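Local coordinates for protein dTDP-4-dehydrorhamnose reductase (Yersinia enterocolitica, PDB 5U9C) that probably catalyses the NADPH-dependent reduction of dTDP-4-dehydro-beta-L-rhamnose to dTDP-beta-L-rhamnose, the closing step of dTDP-L-rhamnose biosynthesis, at residues D[7-12]-D[50-55]; D[55-60]-D[97-102]; D[89-94]-D[142-147]; D[41-46]-D[80-85]. All coordinates share one frame; numbering follows the deposited sequence. Where two conformers were deposited one is given.

Contact 1: D[7-12]-D[50-55]; sequences KILITG and SYITAE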
loop_
_atom_site.group_PDB
_atom_site.type_symbol
_atom_site.label_atom_id
_atom_site.label_comp_id
_atom_site.label_asym_id
_atom_site.label_seq_id
_atom_site.Cartn_x
_atom_site.Cartn_y
_atom_site.Cartn_z
ATOM N N LYS D 7 -19.485 -35.539 27.539
ATOM C CA LYS D 7 -18.806 -36.063 26.362
ATOM C C LYS D 7 -18.016 -34.975 25.603
ATOM O O LYS D 7 -18.532 -33.865 25.357
ATOM C CB LYS D 7 -19.831 -36.756 25.436
ATOM C CG LYS D 7 -19.206 -37.355 24.186
ATOM C CD LYS D 7 -20.205 -37.880 23.145
ATOM C CE LYS D 7 -20.857 -39.202 23.517
ATOM N NZ LYS D 7 -21.643 -39.753 22.360
ATOM N N ILE D 8 -16.771 -35.314 25.278
ATOM C CA ILE D 8 -15.856 -34.495 24.479
ATOM C C ILE D 8 -15.621 -35.202 23.141
ATOM O O ILE D 8 -15.246 -36.383 23.102
ATOM C CB ILE D 8 -14.476 -34.341 25.147
ATOM C CG1 ILE D 8 -14.594 -33.493 26.404
ATOM C CG2 ILE D 8 -13.498 -33.677 24.183
ATOM C CD1 ILE D 8 -13.352 -33.478 27.268
ATOM N N LEU D 9 -15.839 -34.488 22.053
ATOM C CA LEU D 9 -15.590 -35.011 20.715
ATOM C C LEU D 9 -14.389 -34.230 20.138
ATOM O O LEU D 9 -14.415 -32.994 20.078
ATOM C CB LEU D 9 -16.849 -34.882 19.872
ATOM C CG LEU D 9 -16.801 -35.495 18.472
ATOM C CD1 LEU D 9 -18.202 -35.856 17.977
ATOM C CD2 LEU D 9 -16.104 -34.574 17.476
ATOM N N ILE D 10 -13.342 -34.957 19.738
ATOM C CA ILE D 10 -12.091 -34.358 19.234
ATOM C C ILE D 10 -11.783 -34.696 17.784
ATOM O O ILE D 10 -11.798 -35.868 17.423
ATOM C CB ILE D 10 -10.858 -34.876 20.040
ATOM C CG1 ILE D 10 -11.107 -34.716 21.529
ATOM C CG2 ILE D 10 -9.556 -34.158 19.613
ATOM C CD1 ILE D 10 -9.970 -35.173 22.409
ATOM N N THR D 11 -11.499 -33.677 16.961
ATOM C CA THR D 11 -11.017 -33.898 15.577
ATOM C C THR D 11 -9.513 -33.652 15.653
ATOM O O THR D 11 -9.061 -32.826 16.449
ATOM C CB THR D 11 -11.636 -32.941 14.525
ATOM O OG1 THR D 11 -11.105 -31.600 14.681
ATOM C CG2 THR D 11 -13.153 -32.942 14.631
ATOM N N GLY D 12 -8.739 -34.338 14.818
ATOM C CA GLY D 12 -7.258 -34.199 14.832
ATOM C C GLY D 12 -6.619 -34.737 16.115
ATOM O O GLY D 12 -5.581 -34.225 16.580
ATOM N N SER D 50 -24.606 -34.664 10.517
ATOM C CA SER D 50 -25.361 -35.812 11.033
ATOM C C SER D 50 -24.570 -36.582 12.068
ATOM O O SER D 50 -25.110 -36.950 13.108
ATOM C CB SER D 50 -25.780 -36.760 9.919
ATOM O OG SER D 50 -26.716 -36.135 9.085
ATOM N N TYR D 51 -23.289 -36.804 11.790
ATOM C CA TYR D 51 -22.422 -37.545 12.724
ATOM C C TYR D 51 -22.285 -36.837 14.064
ATOM O O TYR D 51 -22.588 -37.415 15.100
ATOM C CB TYR D 51 -21.028 -37.835 12.125
ATOM C CG TYR D 51 -20.068 -38.371 13.146
ATOM C CD1 TYR D 51 -20.230 -39.646 13.695
ATOM C CD2 TYR D 51 -19.013 -37.591 13.593
ATOM C CE1 TYR D 51 -19.352 -40.130 14.674
ATOM C CE2 TYR D 51 -18.144 -38.047 14.561
ATOM C CZ TYR D 51 -18.306 -39.306 15.098
ATOM O OH TYR D 51 -17.410 -39.710 16.048
ATOM N N ILE D 52 -21.869 -35.582 14.050
ATOM C CA ILE D 52 -21.689 -34.870 15.313
ATOM C C ILE D 52 -22.985 -34.684 16.121
ATOM O O ILE D 52 -22.983 -34.902 17.340
ATOM C CB ILE D 52 -20.963 -33.536 15.110
ATOM C CG1 ILE D 52 -19.559 -33.821 14.553
ATOM C CG2 ILE D 52 -20.904 -32.745 16.419
ATOM C CD1 ILE D 52 -18.723 -32.577 14.346
ATOM N N THR D 53 -24.087 -34.321 15.462
ATOM C CA THR D 53 -25.332 -34.085 16.185
ATOM C C THR D 53 -25.850 -35.353 16.847
ATOM O O THR D 53 -26.370 -35.282 17.952
ATOM C CB THR D 53 -26.430 -33.412 15.326
ATOM O OG1 THR D 53 -26.657 -34.166 14.131
ATOM C CG2 THR D 53 -26.003 -32.011 14.944
ATOM N N ALA D 54 -25.690 -36.509 16.185
ATOM C CA ALA D 54 -26.107 -37.793 16.778
ATOM C C ALA D 54 -25.253 -38.154 18.001
ATOM O O ALA D 54 -25.752 -38.824 18.913
ATOM C CB ALA D 54 -26.090 -38.932 15.751
ATOM N N GLU D 55 -23.986 -37.714 18.036
ATOM C CA GLU D 55 -23.111 -37.975 19.198
ATOM C C GLU D 55 -23.469 -37.107 20.405
ATOM O O GLU D 55 -23.142 -37.455 21.542
ATOM C CB GLU D 55 -21.628 -37.735 18.857
ATOM C CG GLU D 55 -21.035 -38.734 17.871
ATOM C CD GLU D 55 -21.013 -40.136 18.427
ATOM O OE1 GLU D 55 -20.566 -40.299 19.578
ATOM O OE2 GLU D 55 -21.439 -41.067 17.720
#
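Lys7 reaches from the start of strand 7-11 to the last turn of helix 48-55 and gives its ammonium group to Glu55 twice. NZ donates to the backbone carbonyl Glu55 O at 2.9 Å. The donor lies in the carbonyl plane and uses a lone pair of that oxygen. NZ also forms a salt bridge with the carboxylate, at 3.0 Å from Glu55 OE1, and meets it from above the carboxylate plane. The bend of the lysine chain at chi3 (-75°) places CE close to Glu55 O. One ammonium group therefore serves both a main-chain acceptor at the helix end and a side-chain charge. The backbone of Lys7 is held separately, its N bonding Asp58 OD2. This is Rossmann-type packing of a helix on a parallel sheet. The short axes of strand and helix run nearly antiparallel, at 160°, and approach to 10.4 Å. Leu9 packs between strand and helix, and its CD1 does the touching. This methyl lies 4.0 Å from Glu55 CB. It is 4.2 Å from Ile52 CG1. It also meets the tyrosine ring obliquely, 4.1 Å from Tyr51 CE2. Within the helix, Glu55 CG lies 3.8 Å above one face of that ring, toward its rim. Thr11 OG1 turns to other partners, His62 ND1 and Ala64 N.

Contact 2: D[55-60]-D[97-102]; sequences EKPDVI and CGAWLL
Two neighbouring parallel strands of the Rossmann-type sheet, 59-62 and 100-106, begin side by side here, with Val59 paired to Trp100 and Ile60 to Leu101. Three backbone hydrogen bonds join them. Trp100 N donates to Asp58 O at 3.1 Å. Ile60 N donates to Trp100 O. Leu102 N donates to Ile60 O at 2.9 Å. The first is the most bent, with 154° at the hydrogen, and its donor is tilted from the carbonyl plane. The last is almost straight at 174°. Val59 and Trp100 share one face of the sheet and point the same way. Val59 CG1 meets the indole at its edge, in the ring plane, 3.7 Å from Trp100 CE3. The indole NE1 is satisfied by His211 O. Ile60 and Leu101 lie on the other face, where both pack on Ile90 and Ala94 of helix 76-97. The chain passes from strand 59-62 through helices 69-74 and 76-97 to strand 100-106, the right-handed beta-alpha-beta crossover usual in this fold. Ile60 CG2, anti to the backbone N, touches Leu101 CD1 at 3.6 Å, while Ile60 CD1 rests against Ala99 CB. Ala99 CB also sits close to the carbonyl of Pro57, 3.3 Å from Pro57 O. Ahead of the strands, Cys97 SG lies 3.8 Å from Pro57 CD. Its chi1 of 65° sets the sulfur between the backbone N and the carbonyl carbon. Gly98, with positive phi, ends helix 76-97 in a Schellman motif, which turns the chain into Ala99.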
loop_
_atom_site.group_PDB
_atom_site.type_symbol
_atom_site.label_atom_id
_atom_site.label_comp_id
_atom_site.label_asym_id
_atom_site.label_seq_id
_atom_site.Cartn_x
_atom_site.Cartn_y
_atom_site.Cartn_z
ATOM N N GLU D 55 -23.986 -37.714 18.036
ATOM C CA GLU D 55 -23.111 -37.975 19.198
ATOM C C GLU D 55 -23.469 -37.107 20.405
ATOM O O GLU D 55 -23.142 -37.455 21.542
ATOM C CB GLU D 55 -21.628 -37.735 18.857
ATOM C CG GLU D 55 -21.035 -38.734 17.871
ATOM C CD GLU D 55 -21.013 -40.136 18.427
ATOM O OE1 GLU D 55 -20.566 -40.299 19.578
ATOM O OE2 GLU D 55 -21.439 -41.067 17.720
ATOM N N LYS D 56 -24.100 -35.961 20.151
ATOM C CA LYS D 56 -24.510 -35.035 21.219
ATOM C C LYS D 56 -23.399 -34.723 22.212
ATOM O O LYS D 56 -23.567 -34.894 23.406
ATOM C CB LYS D 56 -25.754 -35.552 21.949
ATOM C CG LYS D 56 -26.972 -35.607 21.046
ATOM C CD LYS D 56 -28.185 -36.179 21.748
ATOM C CE LYS D 56 -29.378 -36.153 20.806
ATOM N NZ LYS D 56 -30.561 -36.782 21.418
ATOM N N PRO D 57 -22.251 -34.257 21.714
ATOM C CA PRO D 57 -21.196 -33.943 22.659
ATOM C C PRO D 57 -21.501 -32.685 23.449
ATOM O O PRO D 57 -22.266 -31.843 22.989
ATOM C CB PRO D 57 -19.993 -33.689 21.747
ATOM C CG PRO D 57 -20.591 -33.136 20.487
ATOM C CD PRO D 57 -21.914 -33.847 20.336
ATOM N N ASP D 58 -20.913 -32.566 24.628
ATOM C CA ASP D 58 -21.011 -31.345 25.443
ATOM C C ASP D 58 -19.888 -30.380 25.034
ATOM O O ASP D 58 -20.015 -29.145 25.169
ATOM C CB ASP D 58 -20.829 -31.684 26.909
ATOM C CG ASP D 58 -21.886 -32.634 27.399
ATOM O OD1 ASP D 58 -23.045 -32.204 27.549
ATOM O OD2 ASP D 58 -21.555 -33.810 27.584
ATOM N N VAL D 59 -18.787 -30.961 24.561
ATOM C CA VAL D 59 -17.620 -30.210 24.136
ATOM C C VAL D 59 -17.078 -30.767 22.832
ATOM O O VAL D 59 -17.006 -31.989 22.655
ATOM C CB VAL D 59 -16.517 -30.310 25.222
ATOM C CG1 VAL D 59 -15.174 -29.778 24.726
ATOM C CG2 VAL D 59 -16.953 -29.599 26.497
ATOM N N ILE D 60 -16.673 -29.866 21.935
ATOM C CA ILE D 60 -16.045 -30.221 20.667
ATOM C C ILE D 60 -14.718 -29.482 20.555
ATOM O O ILE D 60 -14.690 -28.263 20.670
ATOM C CB ILE D 60 -16.904 -29.857 19.444
ATOM C CG1 ILE D 60 -18.213 -30.642 19.475
ATOM C CG2 ILE D 60 -16.141 -30.177 18.154
ATOM C CD1 ILE D 60 -19.227 -30.193 18.438
ATOM N N CYS D 97 -26.516 -28.881 18.796
ATOM C CA CYS D 97 -26.588 -29.643 20.030
ATOM C C CYS D 97 -26.145 -28.877 21.289
ATOM O O CYS D 97 -26.140 -29.433 22.367
ATOM C CB CYS D 97 -25.882 -30.989 19.864
ATOM S SG CYS D 97 -24.147 -30.891 19.583
ATOM N N GLY D 98 -25.841 -27.588 21.162
ATOM C CA GLY D 98 -25.456 -26.760 22.323
ATOM C C GLY D 98 -24.071 -27.013 22.916
ATOM O O GLY D 98 -23.818 -26.697 24.082
ATOM N N ALA D 99 -23.162 -27.548 22.111
ATOM C CA ALA D 99 -21.831 -27.850 22.588
ATOM C C ALA D 99 -20.924 -26.627 22.572
ATOM O O ALA D 99 -21.007 -25.779 21.662
ATOM C CB ALA D 99 -21.217 -28.949 21.723
ATOM N N TRP D 100 -20.053 -26.544 23.575
ATOM C CA TRP D 100 -19.006 -25.514 23.626
ATOM C C TRP D 100 -17.949 -25.971 22.619
ATOM O O TRP D 100 -17.517 -27.121 22.659
ATOM C CB TRP D 100 -18.442 -25.428 25.034
ATOM C CG TRP D 100 -17.262 -24.515 25.267
ATOM C CD1 TRP D 100 -17.296 -23.188 25.625
ATOM C CD2 TRP D 100 -15.885 -24.896 25.284
ATOM N NE1 TRP D 100 -16.017 -22.722 25.824
ATOM C CE2 TRP D 100 -15.135 -23.751 25.632
ATOM C CE3 TRP D 100 -15.204 -26.093 25.017
ATOM C CZ2 TRP D 100 -13.744 -23.771 25.725
ATOM C CZ3 TRP D 100 -13.830 -26.110 25.111
ATOM C CH2 TRP D 100 -13.112 -24.951 25.464
ATOM N N LEU D 101 -17.565 -25.080 21.702
ATOM C CA LEU D 101 -16.644 -25.402 20.624
ATOM C C LEU D 101 -15.325 -24.670 20.704
ATOM O O LEU D 101 -15.285 -23.436 20.750
ATOM C CB LEU D 101 -17.305 -25.063 19.286
ATOM C CG LEU D 101 -16.481 -25.174 17.999
ATOM C CD1 LEU D 101 -15.963 -26.581 17.774
ATOM C CD2 LEU D 101 -17.335 -24.765 16.820
ATOM N N LEU D 102 -14.242 -25.430 20.661
ATOM C CA LEU D 102 -12.905 -24.873 20.671
ATOM C C LEU D 102 -12.345 -25.062 19.281
ATOM O O LEU D 102 -12.343 -26.173 18.763
ATOM C CB LEU D 102 -12.025 -25.551 21.728
ATOM C CG LEU D 102 -10.514 -25.242 21.757
ATOM C CD1 LEU D 102 -10.191 -23.787 21.650
ATOM C CD2 LEU D 102 -9.875 -25.796 23.021
#

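Contact 3: D[89-94]-D[142-147]; sequences QIAQAA and RNACTN. With IMD (imidazole), chain H.
The backbones come nearest at Ala91 and Ala144, whose CA atoms are 5.9 Å apart, where helix 76-97 passes the C-terminal end of helix 129-144. Small side chains permit this close approach. The methyl groups meet directly, Ala91 CB lying 3.8 Å from Ala144 CB. Ala144 CB also touches the main chain of the first helix, 3.7 Å from Ala91 O. Cys145, the first residue to leave the helical conformation, continues the contact. Its SG lies anti to the carbonyl carbon (chi1 -56°) and packs 3.7 Å from Ala94 CB. The sulfur is also 3.6 Å from Ala91 O, though no hydrogen bond crosses between the segments. The contact is thus a small one, made of three alanine methyls and a thiol, packed also against the carbonyl of Ala91. Gln92 adds little: its NE2 passes the Ala144 methyl and hydrogen-bonds Glu88 within its own helix. Thr146 OG1 donates to Arg142 O at 2.9 Å, in the carbonyl plane, and so ties the chain back to the helix it has just left. At the far side of helix 76-97, Gln89 OE1 accepts a weak bond from an imidazole, probably a crystallisation component, at 3.3 Å from its N1. Thr146 of a neighbouring subunit packs on Gln92, and Asn143 of neighbouring subunits on Asn143. Ile90 and Ala94 also touch Ile60 and Leu101 of strands 59-62 and 100-106, Ala93 meets helix 48-55, and Arg142 lies against strand 149-154.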
loop_
_atom_site.group_PDB
_atom_site.type_symbol
_atom_site.label_atom_id
_atom_site.label_comp_id
_atom_site.label_asym_id
_atom_site.label_seq_id
_atom_site.Cartn_x
_atom_site.Cartn_y
_atom_site.Cartn_z
ATOM N N GLN D 89 -19.563 -26.902 8.948
ATOM C CA GLN D 89 -20.454 -27.991 9.379
ATOM C C GLN D 89 -20.271 -28.315 10.861
ATOM O O GLN D 89 -21.240 -28.566 11.568
ATOM C CB GLN D 89 -20.262 -29.218 8.505
ATOM C CG GLN D 89 -20.653 -28.944 7.059
ATOM C CD GLN D 89 -22.099 -28.569 6.927
ATOM O OE1 GLN D 89 -22.983 -29.312 7.351
ATOM N NE2 GLN D 89 -22.358 -27.416 6.324
ATOM N N ILE D 90 -19.030 -28.301 11.332
ATOM C CA ILE D 90 -18.761 -28.553 12.747
ATOM C C ILE D 90 -19.427 -27.465 13.610
ATOM O O ILE D 90 -20.057 -27.775 14.630
ATOM C CB ILE D 90 -17.242 -28.623 13.023
ATOM C CG1 ILE D 90 -16.667 -29.880 12.342
ATOM C CG2 ILE D 90 -16.965 -28.635 14.525
ATOM C CD1 ILE D 90 -15.164 -30.003 12.364
ATOM N N ALA D 91 -19.284 -26.202 13.209
ATOM C CA ALA D 91 -19.894 -25.089 13.958
ATOM C C ALA D 91 -21.434 -25.184 13.958
ATOM O O ALA D 91 -22.058 -24.950 14.984
ATOM C CB ALA D 91 -19.452 -23.769 13.388
ATOM N N GLN D 92 -22.031 -25.563 12.822
ATOM C CA GLN D 92 -23.480 -25.707 12.749
ATOM C C GLN D 92 -23.932 -26.843 13.680
ATOM O O GLN D 92 -24.930 -26.705 14.382
ATOM C CB GLN D 92 -23.980 -25.942 11.306
ATOM C CG GLN D 92 -23.915 -24.724 10.390
ATOM C CD GLN D 92 -24.715 -23.537 10.914
ATOM O OE1 GLN D 92 -25.736 -23.701 11.588
ATOM N NE2 GLN D 92 -24.278 -22.336 10.566
ATOM N N ALA D 93 -23.182 -27.945 13.687
ATOM C CA ALA D 93 -23.484 -29.068 14.553
ATOM C C ALA D 93 -23.341 -28.664 16.048
ATOM O O ALA D 93 -24.206 -29.001 16.868
ATOM C CB ALA D 93 -22.605 -30.251 14.220
ATOM N N ALA D 94 -22.287 -27.918 16.383
ATOM C CA ALA D 94 -22.086 -27.431 17.769
ATOM C C ALA D 94 -23.277 -26.571 18.218
ATOM O O ALA D 94 -23.817 -26.766 19.313
ATOM C CB ALA D 94 -20.785 -26.645 17.906
ATOM N N ARG D 142 -17.610 -18.174 15.054
ATOM C CA ARG D 142 -18.195 -17.014 15.771
ATOM C C ARG D 142 -19.648 -16.776 15.487
ATOM O O ARG D 142 -20.425 -16.550 16.416
ATOM C CB ARG D 142 -17.480 -15.697 15.442
ATOM C CG ARG D 142 -16.124 -15.587 16.059
ATOM C CD ARG D 142 -15.655 -14.139 16.142
ATOM N NE ARG D 142 -14.268 -14.166 16.555
ATOM C CZ ARG D 142 -13.260 -14.406 15.727
ATOM N NH1 ARG D 142 -12.024 -14.459 16.199
ATOM N NH2 ARG D 142 -13.488 -14.617 14.430
ATOM N N ASN D 143 -19.989 -16.771 14.200
ATOM C CA ASN D 143 -21.352 -16.568 13.768
ATOM C C ASN D 143 -22.326 -17.661 14.296
ATOM O O ASN D 143 -23.424 -17.342 14.718
ATOM C CB ASN D 143 -21.421 -16.467 12.239
ATOM C CG ASN D 143 -20.632 -15.273 11.686
ATOM O OD1 ASN D 143 -19.958 -14.541 12.428
ATOM N ND2 ASN D 143 -20.682 -15.100 10.368
ATOM N N ALA D 144 -21.903 -18.924 14.306
ATOM C CA ALA D 144 -22.764 -20.025 14.771
ATOM C C ALA D 144 -22.839 -20.189 16.294
ATOM O O ALA D 144 -23.926 -20.381 16.831
ATOM C CB ALA D 144 -22.303 -21.336 14.152
ATOM N N CYS D 145 -21.694 -20.143 16.974
ATOM C CA CYS D 145 -21.615 -20.375 18.431
ATOM C C CYS D 145 -21.186 -19.148 19.215
ATOM O O CYS D 145 -20.354 -19.244 20.122
ATOM C CB CYS D 145 -20.605 -21.491 18.687
ATOM S SG CYS D 145 -20.998 -23.000 17.800
ATOM N N THR D 146 -21.810 -18.017 18.912
ATOM C CA THR D 146 -21.423 -16.715 19.493
ATOM C C THR D 146 -21.063 -16.664 20.978
ATOM O O THR D 146 -20.009 -16.140 21.324
ATOM C CB THR D 146 -22.479 -15.626 19.202
ATOM O OG1 THR D 146 -22.767 -15.623 17.805
ATOM C CG2 THR D 146 -21.955 -14.241 19.600
ATOM N N ASN D 147 -21.902 -17.198 21.847
ATOM C CA ASN D 147 -21.615 -17.080 23.277
ATOM C C ASN D 147 -21.077 -18.389 23.864
ATOM O O ASN D 147 -21.021 -18.555 25.085
ATOM C CB ASN D 147 -22.899 -16.649 24.013
ATOM C CG ASN D 147 -22.624 -15.950 25.336
ATOM O OD1 ASN D 147 -21.660 -15.192 25.464
ATOM N ND2 ASN D 147 -23.516 -16.150 26.318
HETATM N N1 IMD H . -26.205 -29.149 6.770
HETATM C C2 IMD H . -26.340 -28.163 7.686
HETATM N N3 IMD H . -27.592 -28.223 8.196
HETATM C C4 IMD H . -28.244 -29.245 7.599
HETATM C C5 IMD H . -27.373 -29.827 6.702
#

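Contact 4: D[41-46]-D[80-85]; sequences NLSVPE and GIYNHL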
loop_
_atom_site.group_PDB
_atom_site.type_symbol
_atom_site.label_atom_id
_atom_site.label_comp_id
_atom_site.label_asym_id
_atom_site.label_seq_id
_atom_site.Cartn_x
_atom_site.Cartn_y
_atom_site.Cartn_z
ATOM N N ASN D 41 -14.215 -37.073 8.206
ATOM C CA ASN D 41 -13.179 -36.808 7.222
ATOM C C ASN D 41 -13.423 -35.373 6.719
ATOM O O ASN D 41 -14.524 -35.048 6.258
ATOM C CB ASN D 41 -13.309 -37.856 6.109
ATOM C CG ASN D 41 -12.268 -37.724 5.009
ATOM O OD1 ASN D 41 -11.621 -36.674 4.840
ATOM N ND2 ASN D 41 -12.119 -38.801 4.215
ATOM N N LEU D 42 -12.412 -34.512 6.852
ATOM C CA LEU D 42 -12.523 -33.113 6.415
ATOM C C LEU D 42 -12.846 -33.000 4.932
ATOM O O LEU D 42 -13.439 -32.009 4.523
ATOM C CB LEU D 42 -11.256 -32.323 6.720
ATOM C CG LEU D 42 -10.860 -32.203 8.195
ATOM C CD1 LEU D 42 -9.603 -31.359 8.306
ATOM C CD2 LEU D 42 -11.952 -31.613 9.043
ATOM N N SER D 43 -12.470 -34.006 4.136
ATOM C CA SER D 43 -12.771 -33.990 2.701
ATOM C C SER D 43 -14.199 -34.428 2.395
ATOM O O SER D 43 -14.565 -34.463 1.245
ATOM C CB SER D 43 -11.806 -34.884 1.919
ATOM O OG SER D 43 -11.953 -36.211 2.348
ATOM N N VAL D 44 -14.969 -34.810 3.418
ATOM C CA VAL D 44 -16.375 -35.181 3.255
ATOM C C VAL D 44 -17.166 -34.328 4.269
ATOM O O VAL D 44 -17.760 -34.852 5.216
ATOM C CB VAL D 44 -16.612 -36.697 3.484
ATOM C CG1 VAL D 44 -18.047 -37.081 3.147
ATOM C CG2 VAL D 44 -15.666 -37.530 2.619
ATOM N N PRO D 45 -17.165 -32.993 4.079
ATOM C CA PRO D 45 -17.891 -32.125 5.001
ATOM C C PRO D 45 -19.392 -32.410 5.070
ATOM O O PRO D 45 -20.006 -32.171 6.099
ATOM C CB PRO D 45 -17.625 -30.714 4.445
ATOM C CG PRO D 45 -17.263 -30.920 3.026
ATOM C CD PRO D 45 -16.547 -32.229 2.985
ATOM N N GLU D 46 -19.959 -32.961 4.003
ATOM C CA GLU D 46 -21.397 -33.239 3.973
ATOM C C GLU D 46 -21.905 -34.308 4.951
ATOM O O GLU D 46 -23.114 -34.425 5.150
ATOM C CB GLU D 46 -21.855 -33.615 2.561
ATOM C CG GLU D 46 -21.227 -34.888 1.975
ATOM C CD GLU D 46 -19.893 -34.674 1.254
ATOM O OE1 GLU D 46 -19.645 -35.442 0.299
ATOM O OE2 GLU D 46 -19.118 -33.739 1.595
ATOM N N GLY D 80 -9.936 -24.635 1.278
ATOM C CA GLY D 80 -11.308 -24.220 1.504
ATOM C C GLY D 80 -12.177 -25.330 2.064
ATOM O O GLY D 80 -12.848 -25.160 3.071
ATOM N N ILE D 81 -12.152 -26.478 1.405
ATOM C CA ILE D 81 -12.941 -27.610 1.854
ATOM C C ILE D 81 -12.578 -28.075 3.258
ATOM O O ILE D 81 -13.460 -28.252 4.106
ATOM C CB ILE D 81 -12.784 -28.789 0.893
ATOM C CG1 ILE D 81 -13.361 -28.408 -0.486
ATOM C CG2 ILE D 81 -13.490 -30.027 1.460
ATOM C CD1 ILE D 81 -13.033 -29.370 -1.602
ATOM N N TYR D 82 -11.282 -28.231 3.508
ATOM C CA TYR D 82 -10.808 -28.763 4.785
ATOM C C TYR D 82 -10.875 -27.807 5.954
ATOM O O TYR D 82 -11.180 -28.232 7.074
ATOM C CB TYR D 82 -9.354 -29.213 4.667
ATOM C CG TYR D 82 -9.114 -30.557 4.013
ATOM C CD1 TYR D 82 -9.664 -30.877 2.778
ATOM C CD2 TYR D 82 -8.243 -31.479 4.602
ATOM C CE1 TYR D 82 -9.398 -32.106 2.158
ATOM C CE2 TYR D 82 -7.975 -32.708 3.998
ATOM C CZ TYR D 82 -8.552 -33.014 2.778
ATOM O OH TYR D 82 -8.281 -34.234 2.188
ATOM N N ASN D 83 -10.548 -26.546 5.716
ATOM C CA ASN D 83 -10.467 -25.558 6.801
ATOM C C ASN D 83 -11.685 -24.683 6.924
ATOM O O ASN D 83 -11.996 -24.199 8.028
ATOM C CB ASN D 83 -9.193 -24.704 6.639
ATOM C CG ASN D 83 -7.921 -25.547 6.680
ATOM O OD1 ASN D 83 -7.944 -26.689 7.154
ATOM N ND2 ASN D 83 -6.808 -25.003 6.170
ATOM N N HIS D 84 -12.369 -24.448 5.805
ATOM C CA HIS D 84 -13.574 -23.629 5.853
ATOM C C HIS D 84 -14.861 -24.438 5.828
ATOM O O HIS D 84 -15.605 -24.416 6.794
ATOM C CB HIS D 84 -13.587 -22.574 4.762
ATOM C CG HIS D 84 -14.873 -21.818 4.683
ATOM N ND1 HIS D 84 -15.410 -21.398 3.490
ATOM C CD2 HIS D 84 -15.785 -21.511 5.637
ATOM C CE1 HIS D 84 -16.556 -20.780 3.721
ATOM N NE2 HIS D 84 -16.813 -20.848 5.015
ATOM N N LEU D 85 -15.128 -25.150 4.743
ATOM C CA LEU D 85 -16.388 -25.875 4.651
ATOM C C LEU D 85 -16.585 -26.906 5.770
ATOM O O LEU D 85 -17.658 -26.976 6.337
ATOM C CB LEU D 85 -16.556 -26.502 3.264
ATOM C CG LEU D 85 -16.473 -25.502 2.090
ATOM C CD1 LEU D 85 -16.740 -26.253 0.808
ATOM C CD2 LEU D 85 -17.457 -24.349 2.213
#
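Leu42 and Tyr82 form the tight part of this contact, where a type I beta turn from Asn41 to Val44 packs on helix 76-97. The turn precedes helix 48-55 in the Rossmann-type fold. Leu42 CB sits over one face of the tyrosine ring as a CH-pi contact, 4.2 Å from the ring centroid and 28° off its normal. Leu42 CD1 also touches the main chain, 3.7 Å from Tyr82 O. The backbone N of Ser43 lies above the same ring, 4.1 Å from its plane and toward the rim. Ser43 CB meets the phenol end, 3.6 Å from Tyr82 OH. Beside this, Ile81 CG2, anti to the backbone N, fits against Leu42 O at 3.6 Å. The packing is looser around Pro45, which is partly exposed. Its CD lies 4.1 Å from Ile81 CG2, and its CG only comes within 4.5 Å of Leu85 CB. On this side Ile81 and Leu85 also meet another subunit, packing against Ile269 and Tyr266 of that neighbouring chain. No hydrogen bond joins the two segments. The helix itself widens into a pi-type turn here, and Gly80 O accepts from both His84 N and Leu85 N. The loop is braced from within by an Asx turn: Asn41 OD1 accepts from Ser43 N, and also from Ser43 OG at 2.6 Å, both donors lying above the same face of the Asn41 amide.

In the fold
Contact 2 joins two neighbouring strands within the sheet and is buried, held by backbone bonds between them. Contact 1 lays helix 48-55 on the same sheet. It is only partly buried and is the one contact with a salt bridge across it. The two share Glu55 and touch at Ile52 and Ile60. Contacts 3 and 4 both use helix 76-97, which leads into the second strand of contact 2, and Ala99 N bonds Ala94 O there. Contact 3 is buried and apolar, between small residues. Contact 4 is a surface contact built on an aromatic face. These last two touch where Gln89 CG meets Pro45 O, and both adjoin another subunit.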